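Local coordinates for DNA mismatch repair protein MutL (Aquifex aeolicus, PDB 6LZI) that probably takes part in DNA mismatch repair as an endonuclease, binding adenine nucleotide with magnesium in an ATPase domain of the Bergerat type, at residues N26-K31 and P175-T180; K114-E117 and N122-G125; A222-N227 and G300-I305. All blocks are in the same frame, centred on the assembly; numbering follows the deposited sequence.

From the N terminus, helix 16-29 comes first, and its last turn opens contact 1, which closes only when residues 175-180 return to lie near it. That long loop holds much of the nucleotide-binding domain, and within it lies contact 2, a local hairpin closure between 114-117 and 122-125. Both reach the same eight-stranded mixed sheet, with their centres about 25 Å apart: contact 2 at its outer edge, contact 1 at strand 178-183. Contact 3 follows in series, joining strand 219-225 of the second, five-stranded sheet to the tail after helix 292-298. Its centre is about 53 Å from that of contact 2, on the opposite side of the chain's centre.

Contact 1: residues N26-K31 and P175-T180; sequences NSLDAK and PEVEFT. With MG (magnesium ion), chain B; ADP (adenosine-5'-diphosphate), chain H.
The Phe179 ring meets Leu28 obliquely, its CZ 4.3 Å from Leu28 CD2. The same methyl also touches both branches of Val177, with CG2 of Val177 4.1 Å from CD2 of Leu28. Leu28 CG stands beside its backbone N (chi1 -61°), and from there CD2 reaches across to Val177 and to Phe179 near the start of strand 178-183. A second flat group, the Asn26 amide, uses both its polar atoms: OD1 binds the magnesium ion at 2.0 Å, and ND2 donates to ADP O2A at 2.7 Å. Two ADP oxygens, O1B and O2A, and three waters complete six ligands round the metal. Asp29 acts in the second shell, its OD2 accepting from one of these waters at 2.9 Å. Ala30 CB packs against the adenine near N1. The end of this Bergerat-fold helix, with the residue after it, thus turns one side to nucleotide and metal and Leu28 to the packing. Lys31, with positive phi, ends the helix in a Schellman motif. Behind the packing, Tyr170 of helix 156-173 touches both Leu28 and Phe179, Val35 of strand 34-40 lies against Val177 and Phe179, and the backbone of Glu178 bonds to that of Val35, setting strand 178-183 beside strand 34-40.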
loop_
_atom_site.group_PDB
_atom_site.type_symbol
_atom_site.label_atom_id
_atom_site.label_comp_id
_atom_site.label_asym_id
_atom_site.label_seq_id
_atom_site.Cartn_x
_atom_site.Cartn_y
_atom_site.Cartn_z
ATOM N N ASN A 26 3.911 5.744 -5.005
ATOM C CA ASN A 26 4.401 6.269 -6.266
ATOM C C ASN A 26 3.689 5.589 -7.424
ATOM O O ASN A 26 3.319 6.246 -8.414
ATOM C CB ASN A 26 5.917 6.059 -6.362
ATOM C CG ASN A 26 6.669 7.075 -5.540
ATOM O OD1 ASN A 26 6.080 8.084 -5.158
ATOM N ND2 ASN A 26 7.923 6.866 -5.286
ATOM N N SER A 27 3.412 4.312 -7.271
ATOM C CA SER A 27 2.679 3.617 -8.346
ATOM C C SER A 27 1.308 4.203 -8.530
ATOM O O SER A 27 0.830 4.342 -9.656
ATOM C CB SER A 27 2.513 2.164 -8.028
ATOM O OG SER A 27 3.849 1.614 -7.946
ATOM N N LEU A 28 0.608 4.386 -7.406
ATOM C CA LEU A 28 -0.768 4.937 -7.499
ATOM C C LEU A 28 -0.758 6.384 -7.987
ATOM O O LEU A 28 -1.689 6.822 -8.694
ATOM C CB LEU A 28 -1.429 4.879 -6.136
ATOM C CG LEU A 28 -1.564 3.455 -5.590
ATOM C CD1 LEU A 28 -2.093 3.451 -4.161
ATOM C CD2 LEU A 28 -2.596 2.679 -6.455
ATOM N N ASP A 29 0.236 7.173 -7.545
ATOM C CA ASP A 29 0.428 8.512 -8.081
ATOM C C ASP A 29 0.571 8.487 -9.597
ATOM O O ASP A 29 0.095 9.394 -10.283
ATOM C CB ASP A 29 1.660 9.201 -7.491
ATOM C CG ASP A 29 1.515 9.615 -6.014
ATOM O OD1 ASP A 29 0.397 9.616 -5.429
ATOM O OD2 ASP A 29 2.589 9.898 -5.447
ATOM N N ALA A 30 1.212 7.443 -10.139
ATOM C CA ALA A 30 1.401 7.289 -11.573
ATOM C C ALA A 30 0.258 6.532 -12.258
ATOM O O ALA A 30 0.422 6.093 -13.404
ATOM C CB ALA A 30 2.719 6.589 -11.857
ATOM N N LYS A 31 -0.905 6.472 -11.602
ATOM C CA LYS A 31 -2.182 5.909 -12.053
ATOM C C LYS A 31 -2.034 4.494 -12.556
ATOM O O LYS A 31 -2.618 4.090 -13.577
ATOM C CB LYS A 31 -2.910 6.785 -13.085
ATOM C CG LYS A 31 -2.134 7.755 -13.930
ATOM C CD LYS A 31 -3.120 8.665 -14.705
ATOM C CE LYS A 31 -2.691 8.971 -16.137
ATOM N NZ LYS A 31 -2.482 7.772 -17.031
ATOM N N PRO A 175 -10.210 0.331 -4.885
ATOM C CA PRO A 175 -10.843 -0.893 -5.353
ATOM C C PRO A 175 -10.720 -1.048 -6.846
ATOM O O PRO A 175 -10.892 -2.154 -7.307
ATOM C CB PRO A 175 -12.313 -0.747 -4.887
ATOM C CG PRO A 175 -12.510 0.652 -4.857
ATOM C CD PRO A 175 -11.226 1.244 -4.308
ATOM N N GLU A 176 -10.418 0.027 -7.595
ATOM C CA GLU A 176 -10.248 -0.024 -9.041
ATOM C C GLU A 176 -8.862 -0.573 -9.409
ATOM O O GLU A 176 -8.592 -0.822 -10.595
ATOM C CB GLU A 176 -10.468 1.370 -9.605
ATOM C CG GLU A 176 -9.319 2.381 -9.313
ATOM C CD GLU A 176 -9.326 3.101 -7.945
ATOM O OE1 GLU A 176 -10.089 2.767 -6.998
ATOM O OE2 GLU A 176 -8.514 4.066 -7.829
ATOM N N VAL A 177 -8.013 -0.848 -8.413
ATOM C CA VAL A 177 -6.621 -1.236 -8.642
ATOM C C VAL A 177 -6.437 -2.693 -8.262
ATOM O O VAL A 177 -6.943 -3.142 -7.241
ATOM C CB VAL A 177 -5.652 -0.350 -7.841
ATOM C CG1 VAL A 177 -4.152 -0.776 -8.048
ATOM C CG2 VAL A 177 -5.848 1.087 -8.366
ATOM N N GLU A 178 -5.698 -3.418 -9.083
ATOM C CA GLU A 178 -5.348 -4.774 -8.708
ATOM C C GLU A 178 -4.098 -4.746 -7.856
ATOM O O GLU A 178 -3.168 -3.991 -8.130
ATOM C CB GLU A 178 -5.152 -5.629 -9.973
ATOM C CG GLU A 178 -4.687 -7.062 -9.685
ATOM C CD GLU A 178 -4.651 -7.842 -10.966
ATOM O OE1 GLU A 178 -3.905 -8.825 -11.044
ATOM O OE2 GLU A 178 -5.395 -7.470 -11.895
ATOM N N PHE A 179 -4.081 -5.571 -6.814
ATOM C CA PHE A 179 -2.905 -5.705 -5.977
ATOM C C PHE A 179 -2.530 -7.166 -5.862
ATOM O O PHE A 179 -3.378 -8.017 -5.599
ATOM C CB PHE A 179 -3.160 -5.161 -4.546
ATOM C CG PHE A 179 -3.340 -3.704 -4.504
ATOM C CD1 PHE A 179 -2.256 -2.862 -4.329
ATOM C CD2 PHE A 179 -4.636 -3.146 -4.600
ATOM C CE1 PHE A 179 -2.415 -1.506 -4.296
ATOM C CE2 PHE A 179 -4.790 -1.789 -4.617
ATOM C CZ PHE A 179 -3.692 -0.997 -4.469
ATOM N N THR A 180 -1.248 -7.436 -5.949
ATOM C CA THR A 180 -0.737 -8.748 -5.658
ATOM C C THR A 180 0.426 -8.582 -4.692
ATOM O O THR A 180 1.211 -7.640 -4.826
ATOM C CB THR A 180 -0.262 -9.442 -6.939
ATOM O OG1 THR A 180 -1.372 -9.481 -7.863
ATOM C CG2 THR A 180 0.106 -10.839 -6.635
HETATM MG MG MG B . 6.640 9.479 -3.795
HETATM P PB ADP H . 7.472 12.288 -4.737
HETATM O O1B ADP H . 6.667 11.084 -5.093
HETATM O O2B ADP H . 7.467 13.350 -5.868
HETATM O O3B ADP H . 7.029 12.900 -3.427
HETATM P PA ADP H . 9.553 10.324 -4.896
HETATM O O1A ADP H . 11.004 10.338 -4.510
HETATM O O2A ADP H . 8.734 9.265 -4.242
HETATM O O3A ADP H . 8.996 11.847 -4.555
HETATM O "O5'" ADP H . 9.400 10.015 -6.474
HETATM C "C5'" ADP H . 10.005 11.059 -7.238
HETATM C "C4'" ADP H . 9.347 11.168 -8.610
HETATM O "O4'" ADP H . 9.643 10.012 -9.354
HETATM C "C3'" ADP H . 7.836 11.286 -8.633
HETATM O "O3'" ADP H . 7.458 12.689 -8.590
HETATM C "C2'" ADP H . 7.486 10.714 -9.994
HETATM O "O2'" ADP H . 7.719 11.828 -10.917
HETATM C "C1'" ADP H . 8.579 9.702 -10.231
HETATM N N9 ADP H . 8.169 8.343 -9.899
HETATM C C8 ADP H . 8.538 7.598 -8.821
HETATM N N7 ADP H . 7.974 6.362 -8.866
HETATM C C5 ADP H . 7.217 6.365 -9.994
HETATM C C6 ADP H . 6.357 5.353 -10.614
HETATM N N6 ADP H . 6.184 4.145 -10.010
HETATM N N1 ADP H . 5.735 5.690 -11.777
HETATM C C2 ADP H . 5.921 6.961 -12.327
HETATM N N3 ADP H . 6.705 7.915 -11.830
HETATM C C4 ADP H . 7.370 7.628 -10.677
HETATM O O HOH W 1 4.653 9.802 -3.450
HETATM O O HOH W 2 6.864 7.742 -2.438
HETATM O O HOH W 3 7.218 10.760 -2.112
#

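Contact 2: residues K114-E117 and N122-G125; sequences KEIE and NILG
Glu117 and Gly125 pair across an antiparallel beta hairpin, made of strands 113-119 and 122-129, at the edge of the eight-stranded sheet of the ATPase domain. The tight part is the backbone. Glu117 N donates to Gly125 O at 3.0 Å, almost head-on to the carbonyl. Leu124 N returns a bond to Glu117 O at 2.9 Å; it is nearly straight at the hydrogen (175°), though the donor is tilted from the carbonyl plane. Because Glu117 uses Leu124 for one bond and Gly125 for the other, the two residues together face a single partner, in the manner of a classic beta bulge, and Leu124 leaves the extended conformation (psi -20°). Gly125 suits the bend: at its backbone angles, a CB would run into the carbonyl O of Leu124.

On the face that carries Ile116 and Ile123, Ile116 sends CG1 out anti to its backbone N (chi1 -177°), which takes CD1 to Ile123 CG2 at 4.1 Å. Ile116 is buried, leaning also on Leu103 of strand 100-106 and on Val61 and Val65. Ile123 is exposed at the rim of this patch, and a PEG molecule, probably from the crystallisation liquor, lies near it.

The other face is looser. Leu124 is exposed there, and its CD1 only flanks the extended stem of Glu117, 4.1 Å from CD. The Glu117 carboxylate finds its charge partner in Arg127, which also pairs with Glu115; Glu115 has a second partner in Arg104. Beside the first backbone bond, Ile116 CA lies 3.6 Å from Gly125 O, the same oxygen that accepts from Glu117 N.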
loop_
_atom_site.group_PDB
_atom_site.type_symbol
_atom_site.label_atom_id
_atom_site.label_comp_id
_atom_site.label_asym_id
_atom_site.label_seq_id
_atom_site.Cartn_x
_atom_site.Cartn_y
_atom_site.Cartn_z
ATOM N N LYS A 114 14.477 2.218 -19.296
ATOM C CA LYS A 114 15.790 2.565 -18.802
ATOM C C LYS A 114 15.899 2.157 -17.336
ATOM O O LYS A 114 14.948 2.304 -16.543
ATOM C CB LYS A 114 16.046 4.093 -19.016
ATOM C CG LYS A 114 17.271 4.635 -18.276
ATOM C CD LYS A 114 17.661 6.025 -18.687
ATOM C CE LYS A 114 17.555 6.233 -20.185
ATOM N NZ LYS A 114 18.439 5.426 -21.109
ATOM N N GLU A 115 17.082 1.749 -16.938
ATOM C CA GLU A 115 17.289 1.233 -15.587
ATOM C C GLU A 115 18.449 1.977 -14.933
ATOM O O GLU A 115 19.473 2.188 -15.561
ATOM C CB GLU A 115 17.582 -0.262 -15.656
ATOM C CG GLU A 115 18.011 -0.766 -14.289
ATOM C CD GLU A 115 18.261 -2.216 -14.273
ATOM O OE1 GLU A 115 17.345 -2.958 -14.594
ATOM O OE2 GLU A 115 19.393 -2.614 -13.956
ATOM N N ILE A 116 18.268 2.418 -13.698
ATOM C CA ILE A 116 19.347 3.075 -12.963
ATOM C C ILE A 116 19.651 2.232 -11.743
ATOM O O ILE A 116 18.759 1.621 -11.138
ATOM C CB ILE A 116 18.967 4.516 -12.563
ATOM C CG1 ILE A 116 20.129 5.207 -11.858
ATOM C CG2 ILE A 116 17.738 4.556 -11.658
ATOM C CD1 ILE A 116 20.172 6.716 -12.063
ATOM N N GLU A 117 20.919 2.120 -11.418
ATOM C CA GLU A 117 21.337 1.294 -10.308
ATOM C C GLU A 117 22.140 2.149 -9.326
ATOM O O GLU A 117 22.950 2.993 -9.727
ATOM C CB GLU A 117 22.160 0.071 -10.770
ATOM C CG GLU A 117 22.594 -0.782 -9.591
ATOM C CD GLU A 117 23.299 -2.078 -10.007
ATOM O OE1 GLU A 117 23.761 -2.138 -11.150
ATOM O OE2 GLU A 117 23.384 -3.023 -9.197
ATOM N N ASN A 122 25.179 6.145 -4.129
ATOM C CA ASN A 122 26.166 6.297 -5.200
ATOM C C ASN A 122 25.699 5.603 -6.479
ATOM O O ASN A 122 25.551 4.376 -6.509
ATOM C CB ASN A 122 27.503 5.738 -4.743
ATOM C CG ASN A 122 27.962 6.367 -3.441
ATOM O OD1 ASN A 122 27.891 7.595 -3.263
ATOM N ND2 ASN A 122 28.411 5.532 -2.511
ATOM N N ILE A 123 25.529 6.387 -7.545
ATOM C CA ILE A 123 25.048 5.854 -8.817
ATOM C C ILE A 123 26.116 4.943 -9.401
ATOM O O ILE A 123 27.294 5.309 -9.455
ATOM C CB ILE A 123 24.706 6.991 -9.790
ATOM C CG1 ILE A 123 23.709 7.977 -9.164
ATOM C CG2 ILE A 123 24.153 6.425 -11.113
ATOM C CD1 ILE A 123 23.582 9.303 -9.938
ATOM N N LEU A 124 25.707 3.750 -9.830
ATOM C CA LEU A 124 26.606 2.754 -10.378
ATOM C C LEU A 124 26.514 2.638 -11.893
ATOM O O LEU A 124 27.461 2.152 -12.529
ATOM C CB LEU A 124 26.333 1.385 -9.769
ATOM C CG LEU A 124 26.636 1.202 -8.279
ATOM C CD1 LEU A 124 26.452 -0.289 -8.018
ATOM C CD2 LEU A 124 28.039 1.652 -7.937
ATOM N N GLY A 125 25.430 3.099 -12.480
ATOM C CA GLY A 125 25.275 3.060 -13.921
ATOM C C GLY A 125 23.808 3.060 -14.282
ATOM O O GLY A 125 22.933 2.929 -13.434
#

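Contact 3: residues A222-N227 and G300-I305; sequences AFVSRN and GKEKPI
Two residues beyond Gly300, in the loop that follows helix 292-298, Glu302 stretches its side chain to Arg226 and meets the guanidinium at its edge. CG sits beside the backbone N (chi1 -65°), and the chain runs on extended, carrying the carboxylate over to the far segment. The grip is side-on: Arg226 NE donates to the syn lone pair of Glu302 OE1 at 2.7 Å, while Arg226 NH2 donates to Glu302 OE2 at 3.0 Å. A weak bond from NE to OE2 adds to this salt bridge. Both oxygens lie near the guanidinium plane, yet the two flat groups are turned 31° apart. Arg226 follows directly on strand 219-225, which runs between strands 209-213 and 260-266 in the five-stranded sheet of the S5-clan domain. Val224, on that strand, offers CG2 to Glu302 OE1 at 3.9 Å, so an apolar methyl borders one side of the ion pair. With an alanine at Glu302, the Arg226 guanidinium would probably lose this carboxylate mate and be freer to turn beside Phe255 and Thr259. Next along the tail, Lys303 N donates to Glu209 OE1, tying the backbone to strand 209-213 as well.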
loop_
_atom_site.group_PDB
_atom_site.type_symbol
_atom_site.label_atom_id
_atom_site.label_comp_id
_atom_site.label_asym_id
_atom_site.label_seq_id
_atom_site.Cartn_x
_atom_site.Cartn_y
_atom_site.Cartn_z
ATOM N N ALA A 222 -20.082 2.636 5.955
ATOM C CA ALA A 222 -19.393 1.527 6.598
ATOM C C ALA A 222 -19.813 0.180 6.025
ATOM O O ALA A 222 -20.890 0.028 5.419
ATOM C CB ALA A 222 -19.615 1.516 8.114
ATOM N N PHE A 223 -18.962 -0.809 6.274
ATOM C CA PHE A 223 -19.259 -2.208 5.984
ATOM C C PHE A 223 -19.030 -2.958 7.270
ATOM O O PHE A 223 -17.921 -2.877 7.813
ATOM C CB PHE A 223 -18.343 -2.757 4.867
ATOM C CG PHE A 223 -18.449 -1.943 3.600
ATOM C CD1 PHE A 223 -17.698 -0.762 3.455
ATOM C CD2 PHE A 223 -19.374 -2.281 2.628
ATOM C CE1 PHE A 223 -17.850 0.050 2.293
ATOM C CE2 PHE A 223 -19.542 -1.504 1.514
ATOM C CZ PHE A 223 -18.784 -0.314 1.344
ATOM N N VAL A 224 -20.062 -3.664 7.753
ATOM C CA VAL A 224 -20.014 -4.293 9.071
ATOM C C VAL A 224 -20.258 -5.787 8.919
ATOM O O VAL A 224 -21.093 -6.212 8.115
ATOM C CB VAL A 224 -21.043 -3.661 10.043
ATOM C CG1 VAL A 224 -20.734 -2.196 10.203
ATOM C CG2 VAL A 224 -22.426 -3.844 9.527
ATOM N N SER A 225 -19.534 -6.594 9.700
ATOM C CA SER A 225 -19.828 -8.024 9.767
ATOM C C SER A 225 -19.701 -8.448 11.212
ATOM O O SER A 225 -18.640 -8.222 11.814
ATOM C CB SER A 225 -18.869 -8.835 8.901
ATOM O OG SER A 225 -19.163 -10.217 8.976
ATOM N N ARG A 226 -20.743 -9.077 11.744
ATOM C CA ARG A 226 -20.883 -9.066 13.194
ATOM C C ARG A 226 -20.230 -10.212 13.933
ATOM O O ARG A 226 -19.934 -10.060 15.129
ATOM C CB ARG A 226 -22.353 -9.025 13.596
ATOM C CG ARG A 226 -22.860 -7.634 13.506
ATOM C CD ARG A 226 -24.104 -7.423 14.293
ATOM N NE ARG A 226 -24.232 -6.000 14.511
ATOM C CZ ARG A 226 -23.836 -5.374 15.614
ATOM N NH1 ARG A 226 -23.264 -6.046 16.614
ATOM N NH2 ARG A 226 -24.007 -4.066 15.707
ATOM N N ASN A 227 -20.016 -11.366 13.326
ATOM C CA ASN A 227 -19.629 -12.410 14.268
ATOM C C ASN A 227 -18.111 -12.441 14.478
ATOM O O ASN A 227 -17.631 -11.875 15.467
ATOM C CB ASN A 227 -20.252 -13.731 13.838
ATOM C CG ASN A 227 -21.715 -13.816 14.263
ATOM O OD1 ASN A 227 -22.043 -13.544 15.424
ATOM N ND2 ASN A 227 -22.602 -14.150 13.327
ATOM N N GLY A 300 -27.067 2.244 14.084
ATOM C CA GLY A 300 -28.403 1.750 14.310
ATOM C C GLY A 300 -29.079 1.354 13.026
ATOM O O GLY A 300 -30.234 0.906 13.059
ATOM N N LYS A 301 -28.364 1.447 11.901
ATOM C CA LYS A 301 -28.979 1.377 10.590
ATOM C C LYS A 301 -28.935 -0.013 9.973
ATOM O O LYS A 301 -29.385 -0.168 8.837
ATOM C CB LYS A 301 -28.318 2.378 9.637
ATOM C CG LYS A 301 -28.776 3.843 9.647
ATOM C CD LYS A 301 -29.661 4.183 10.802
ATOM C CE LYS A 301 -31.153 4.030 10.388
ATOM N NZ LYS A 301 -32.127 3.939 11.520
ATOM N N GLU A 302 -28.422 -1.024 10.684
ATOM C CA GLU A 302 -28.466 -2.383 10.153
ATOM C C GLU A 302 -29.897 -2.879 9.946
ATOM O O GLU A 302 -30.823 -2.578 10.710
ATOM C CB GLU A 302 -27.744 -3.361 11.062
ATOM C CG GLU A 302 -26.272 -3.126 11.173
ATOM C CD GLU A 302 -25.709 -3.865 12.351
ATOM O OE1 GLU A 302 -25.068 -4.920 12.131
ATOM O OE2 GLU A 302 -25.952 -3.408 13.491
ATOM N N LYS A 303 -30.067 -3.678 8.904
ATOM C CA LYS A 303 -31.392 -4.182 8.582
ATOM C C LYS A 303 -31.859 -5.166 9.654
ATOM O O LYS A 303 -31.049 -5.827 10.308
ATOM C CB LYS A 303 -31.366 -4.855 7.224
ATOM N N PRO A 304 -33.162 -5.248 9.877
ATOM C CA PRO A 304 -33.674 -6.148 10.926
ATOM C C PRO A 304 -33.213 -7.602 10.821
ATOM O O PRO A 304 -32.705 -8.137 11.816
ATOM C CB PRO A 304 -35.189 -6.011 10.755
ATOM C CG PRO A 304 -35.356 -4.588 10.283
ATOM C CD PRO A 304 -34.171 -4.292 9.405
ATOM N N ILE A 305 -33.338 -8.225 9.644
ATOM C CA ILE A 305 -33.315 -9.694 9.393
ATOM C C ILE A 305 -34.688 -10.312 9.666
ATOM O O ILE A 305 -35.286 -10.958 8.790
ATOM C CB ILE A 305 -32.228 -10.463 10.198
ATOM C CG1 ILE A 305 -31.596 -11.557 9.331
ATOM C CG2 ILE A 305 -32.847 -11.147 11.423
ATOM C CD1 ILE A 305 -31.119 -11.087 7.988
#